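Local coordinates for nitrogenase molybdenum-iron protein alpha chain (Clostridium pasteurianum, PDB 4WES), which forms the alpha subunit of the molybdenum-iron component of nitrogenase, which reduces dinitrogen to ammonia using electrons from reduced ferredoxin and the energy of ATP hydrolysis, at residues G118-Y131 with D152-I165. Sequence-based numbering, arbitrary orientation.
Sequences GGVNKLKDAIHEAY and DDILAVAATASKEI
Val157 is the knob of this helix pair: its side chain enters a hole formed by Val120, Leu123, Lys124 and Ile127. With CG1 anti to the backbone N, that methyl meets Leu123 CD2 at 3.9 Å, while CG2 faces Val120 CB. The axes of 120-131 and 154-165 run broadly parallel, 36° apart and 9.9 Å at closest approach, as expected for neighbouring helices on one side of a parallel alpha/beta sheet. On the buried side, Leu123 CD2 packs 3.6 Å from Ile154 CG2, and the buried Leu123, Ile127 and Ile154 all rest on strand 138-143. Ile127 CG2 continues the seam onto Ala161 CB.

The C-terminal end is closed by a CH-pi contact. Ile165 CB lies 3.8 Å from the Tyr131 ring centroid and 12° off the normal, thus over the face, and a water bridges Tyr131 OH and Ile165 O. The outer side is looser and more polar, with Glu164 exposed and His128 and Lys124 partly so: Glu164 OE1 approaches the edge of the His128 ring, 3.2 Å from CE1, but its angle to NE2 is too poor for a hydrogen bond, and Lys124 turns away to a salt bridge with Asp125.

At the N-terminal end, Asp152 OD1 accepts from Gly119 N through its syn lone pair (2.9 Å, 163°); OD2 receives a weak second bond from this N-H and is also hydrogen-bonded to His74 NE2. The buried carboxylate thus ties the start of helix 120-131 to strand 69-74, and the Gly119 N-H and His74 would probably stabilise its negative charge.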
# COMPACT_ATOMS: atom_id res chain seq x y z
N GLY A 118 26.75 24.31 -31.29
CA GLY A 118 27.58 24.53 -30.09
C GLY A 118 26.74 24.68 -28.85
O GLY A 118 25.62 25.18 -28.92
N GLY A 119 27.30 24.25 -27.72
CA GLY A 119 26.58 24.31 -26.45
C GLY A 119 27.07 25.31 -25.45
O GLY A 119 26.57 25.35 -24.33
N VAL A 120 28.00 26.16 -25.86
CA VAL A 120 28.63 27.06 -24.90
C VAL A 120 27.72 28.15 -24.38
O VAL A 120 27.83 28.53 -23.22
CB VAL A 120 29.93 27.68 -25.45
CG1 VAL A 120 31.01 26.61 -25.62
CG2 VAL A 120 29.70 28.45 -26.74
N ASN A 121 26.78 28.63 -25.18
CA ASN A 121 25.87 29.66 -24.65
C ASN A 121 24.89 29.08 -23.66
O ASN A 121 24.62 29.71 -22.65
CB ASN A 121 25.12 30.35 -25.78
CG ASN A 121 25.99 31.30 -26.52
OD1 ASN A 121 25.82 31.50 -27.72
ND2 ASN A 121 26.96 31.89 -25.82
N LYS A 122 24.42 27.85 -23.87
CA LYS A 122 23.54 27.25 -22.91
C LYS A 122 24.28 26.96 -21.61
O LYS A 122 23.75 27.12 -20.52
CB LYS A 122 22.91 25.97 -23.47
CG LYS A 122 21.77 25.43 -22.63
CD LYS A 122 21.03 24.28 -23.29
CE LYS A 122 19.72 23.98 -22.61
NZ LYS A 122 19.10 22.76 -23.19
N LEU A 123 25.54 26.52 -21.74
CA LEU A 123 26.34 26.27 -20.56
C LEU A 123 26.54 27.56 -19.75
O LEU A 123 26.37 27.57 -18.53
CB LEU A 123 27.70 25.67 -20.92
CG LEU A 123 28.65 25.44 -19.78
CD1 LEU A 123 28.05 24.53 -18.72
CD2 LEU A 123 29.95 24.89 -20.32
N LYS A 124 26.93 28.65 -20.41
CA LYS A 124 27.06 29.94 -19.72
C LYS A 124 25.77 30.28 -19.00
O LYS A 124 25.77 30.65 -17.82
CB LYS A 124 27.37 31.04 -20.75
CG LYS A 124 27.20 32.45 -20.21
CD LYS A 124 27.59 33.51 -21.22
CE LYS A 124 26.74 33.50 -22.45
NZ LYS A 124 25.36 34.03 -22.25
N ASP A 125 24.65 30.18 -19.71
CA ASP A 125 23.38 30.55 -19.12
C ASP A 125 22.98 29.66 -17.96
O ASP A 125 22.42 30.14 -16.96
CB ASP A 125 22.28 30.59 -20.18
CG ASP A 125 22.44 31.70 -21.21
OD1 ASP A 125 23.23 32.64 -20.99
OD2 ASP A 125 21.72 31.61 -22.26
N ALA A 126 23.33 28.37 -18.05
CA ALA A 126 23.06 27.45 -16.95
C ALA A 126 23.90 27.75 -15.73
O ALA A 126 23.43 27.65 -14.59
CB ALA A 126 23.27 26.01 -17.39
N ILE A 127 25.17 28.09 -15.94
CA ILE A 127 26.02 28.49 -14.82
C ILE A 127 25.43 29.71 -14.10
O ILE A 127 25.36 29.76 -12.86
CB ILE A 127 27.46 28.78 -15.28
CG1 ILE A 127 28.16 27.51 -15.78
CG2 ILE A 127 28.28 29.44 -14.16
CD1 ILE A 127 29.39 27.80 -16.61
N HIS A 128 25.02 30.71 -14.86
CA HIS A 128 24.41 31.90 -14.25
C HIS A 128 23.09 31.58 -13.55
O HIS A 128 22.87 32.10 -12.46
CB HIS A 128 24.21 32.99 -15.27
CG HIS A 128 25.48 33.69 -15.64
ND1 HIS A 128 25.90 34.84 -15.01
CD2 HIS A 128 26.45 33.39 -16.55
CE1 HIS A 128 27.06 35.21 -15.53
NE2 HIS A 128 27.41 34.36 -16.47
N GLU A 129 22.24 30.72 -14.12
CA GLU A 129 21.03 30.31 -13.40
C GLU A 129 21.36 29.60 -12.12
O GLU A 129 20.75 29.87 -11.09
CB GLU A 129 20.12 29.48 -14.29
CG GLU A 129 19.42 30.28 -15.37
CD GLU A 129 18.54 29.50 -16.34
OE1 GLU A 129 18.50 28.27 -16.29
OE2 GLU A 129 17.87 30.18 -17.16
N ALA A 130 22.34 28.69 -12.15
CA ALA A 130 22.72 27.99 -10.93
C ALA A 130 23.21 28.96 -9.86
O ALA A 130 22.88 28.83 -8.68
CB ALA A 130 23.79 26.97 -11.22
N TYR A 131 24.04 29.93 -10.26
CA TYR A 131 24.56 30.89 -9.31
C TYR A 131 23.44 31.73 -8.71
O TYR A 131 23.36 31.88 -7.47
CB TYR A 131 25.60 31.81 -10.00
CG TYR A 131 26.05 32.90 -9.07
CD1 TYR A 131 26.89 32.62 -8.00
CD2 TYR A 131 25.58 34.18 -9.21
CE1 TYR A 131 27.23 33.59 -7.09
CE2 TYR A 131 25.96 35.17 -8.33
CZ TYR A 131 26.75 34.86 -7.25
OH TYR A 131 27.12 35.84 -6.36
N ASP A 152 33.06 22.68 -27.94
CA ASP A 152 32.80 23.49 -26.77
C ASP A 152 34.04 23.55 -25.88
O ASP A 152 34.52 22.55 -25.42
CB ASP A 152 31.65 22.91 -25.95
CG ASP A 152 30.26 23.20 -26.51
OD1 ASP A 152 30.11 23.72 -27.65
OD2 ASP A 152 29.28 22.89 -25.79
N ASP A 153 34.51 24.76 -25.57
CA ASP A 153 35.64 25.00 -24.68
C ASP A 153 35.10 25.34 -23.29
O ASP A 153 34.88 26.52 -22.94
CB ASP A 153 36.56 26.07 -25.22
CG ASP A 153 37.79 26.31 -24.34
OD1 ASP A 153 37.84 25.79 -23.22
OD2 ASP A 153 38.73 27.01 -24.78
N ILE A 154 34.88 24.31 -22.49
CA ILE A 154 34.27 24.53 -21.19
C ILE A 154 35.21 25.22 -20.22
O ILE A 154 34.77 25.90 -19.28
CB ILE A 154 33.69 23.23 -20.58
CG1 ILE A 154 34.77 22.19 -20.29
CG2 ILE A 154 32.60 22.68 -21.48
CD1 ILE A 154 34.31 21.03 -19.40
N LEU A 155 36.51 25.06 -20.43
CA LEU A 155 37.48 25.76 -19.57
C LEU A 155 37.28 27.28 -19.72
O LEU A 155 37.26 28.02 -18.71
CB LEU A 155 38.92 25.37 -19.95
CG LEU A 155 40.07 25.82 -19.07
CD1 LEU A 155 40.14 25.07 -17.78
CD2 LEU A 155 41.40 25.64 -19.79
N ALA A 156 37.19 27.75 -20.95
CA ALA A 156 37.01 29.17 -21.21
C ALA A 156 35.65 29.69 -20.73
O ALA A 156 35.56 30.78 -20.14
CB ALA A 156 37.22 29.43 -22.68
N VAL A 157 34.59 28.90 -20.95
CA VAL A 157 33.28 29.28 -20.44
C VAL A 157 33.30 29.45 -18.93
O VAL A 157 32.79 30.43 -18.37
CB VAL A 157 32.17 28.30 -20.86
CG1 VAL A 157 30.86 28.66 -20.22
CG2 VAL A 157 32.04 28.26 -22.36
N ALA A 158 33.92 28.48 -18.25
CA ALA A 158 34.01 28.52 -16.78
C ALA A 158 34.78 29.74 -16.30
O ALA A 158 34.36 30.41 -15.34
CB ALA A 158 34.66 27.24 -16.29
N ALA A 159 35.90 30.03 -16.96
CA ALA A 159 36.72 31.16 -16.53
C ALA A 159 36.00 32.49 -16.70
O ALA A 159 36.03 33.37 -15.81
CB ALA A 159 38.04 31.18 -17.27
N THR A 160 35.32 32.65 -17.81
CA THR A 160 34.54 33.87 -18.05
C THR A 160 33.43 34.01 -17.01
O THR A 160 33.21 35.09 -16.42
CB THR A 160 33.97 33.85 -19.47
OG1 THR A 160 35.08 33.87 -20.38
CG2 THR A 160 33.05 35.03 -19.71
N ALA A 161 32.71 32.92 -16.76
CA ALA A 161 31.63 32.95 -15.79
C ALA A 161 32.14 33.23 -14.39
O ALA A 161 31.52 34.02 -13.64
CB ALA A 161 30.84 31.66 -15.81
N SER A 162 33.22 32.58 -13.99
CA SER A 162 33.75 32.78 -12.65
C SER A 162 34.08 34.24 -12.38
O SER A 162 33.78 34.78 -11.30
CB SER A 162 35.01 31.93 -12.45
OG SER A 162 35.57 32.14 -11.16
N LYS A 163 34.69 34.88 -13.37
CA LYS A 163 35.02 36.31 -13.18
C LYS A 163 33.77 37.14 -13.02
O LYS A 163 33.75 38.10 -12.25
CB LYS A 163 35.85 36.77 -14.37
CG LYS A 163 36.32 38.19 -14.17
CD LYS A 163 37.40 38.67 -15.12
CE LYS A 163 37.67 40.17 -14.90
NZ LYS A 163 38.72 40.69 -15.82
N GLU A 164 32.70 36.81 -13.76
CA GLU A 164 31.44 37.54 -13.65
C GLU A 164 30.71 37.32 -12.32
O GLU A 164 30.24 38.29 -11.70
CB GLU A 164 30.52 37.19 -14.82
CG GLU A 164 31.03 37.66 -16.16
CD GLU A 164 30.03 37.44 -17.29
OE1 GLU A 164 28.83 37.52 -16.94
OE2 GLU A 164 30.40 37.20 -18.49
N ILE A 165 30.63 36.09 -11.87
CA ILE A 165 29.79 35.77 -10.71
C ILE A 165 30.52 35.85 -9.37
O ILE A 165 29.91 35.98 -8.31
CB ILE A 165 29.08 34.42 -10.86
CG1 ILE A 165 30.06 33.24 -10.80
CG2 ILE A 165 28.23 34.42 -12.12
CD1 ILE A 165 29.40 31.88 -10.94
O HOH W 1 29.79 36.28 -5.56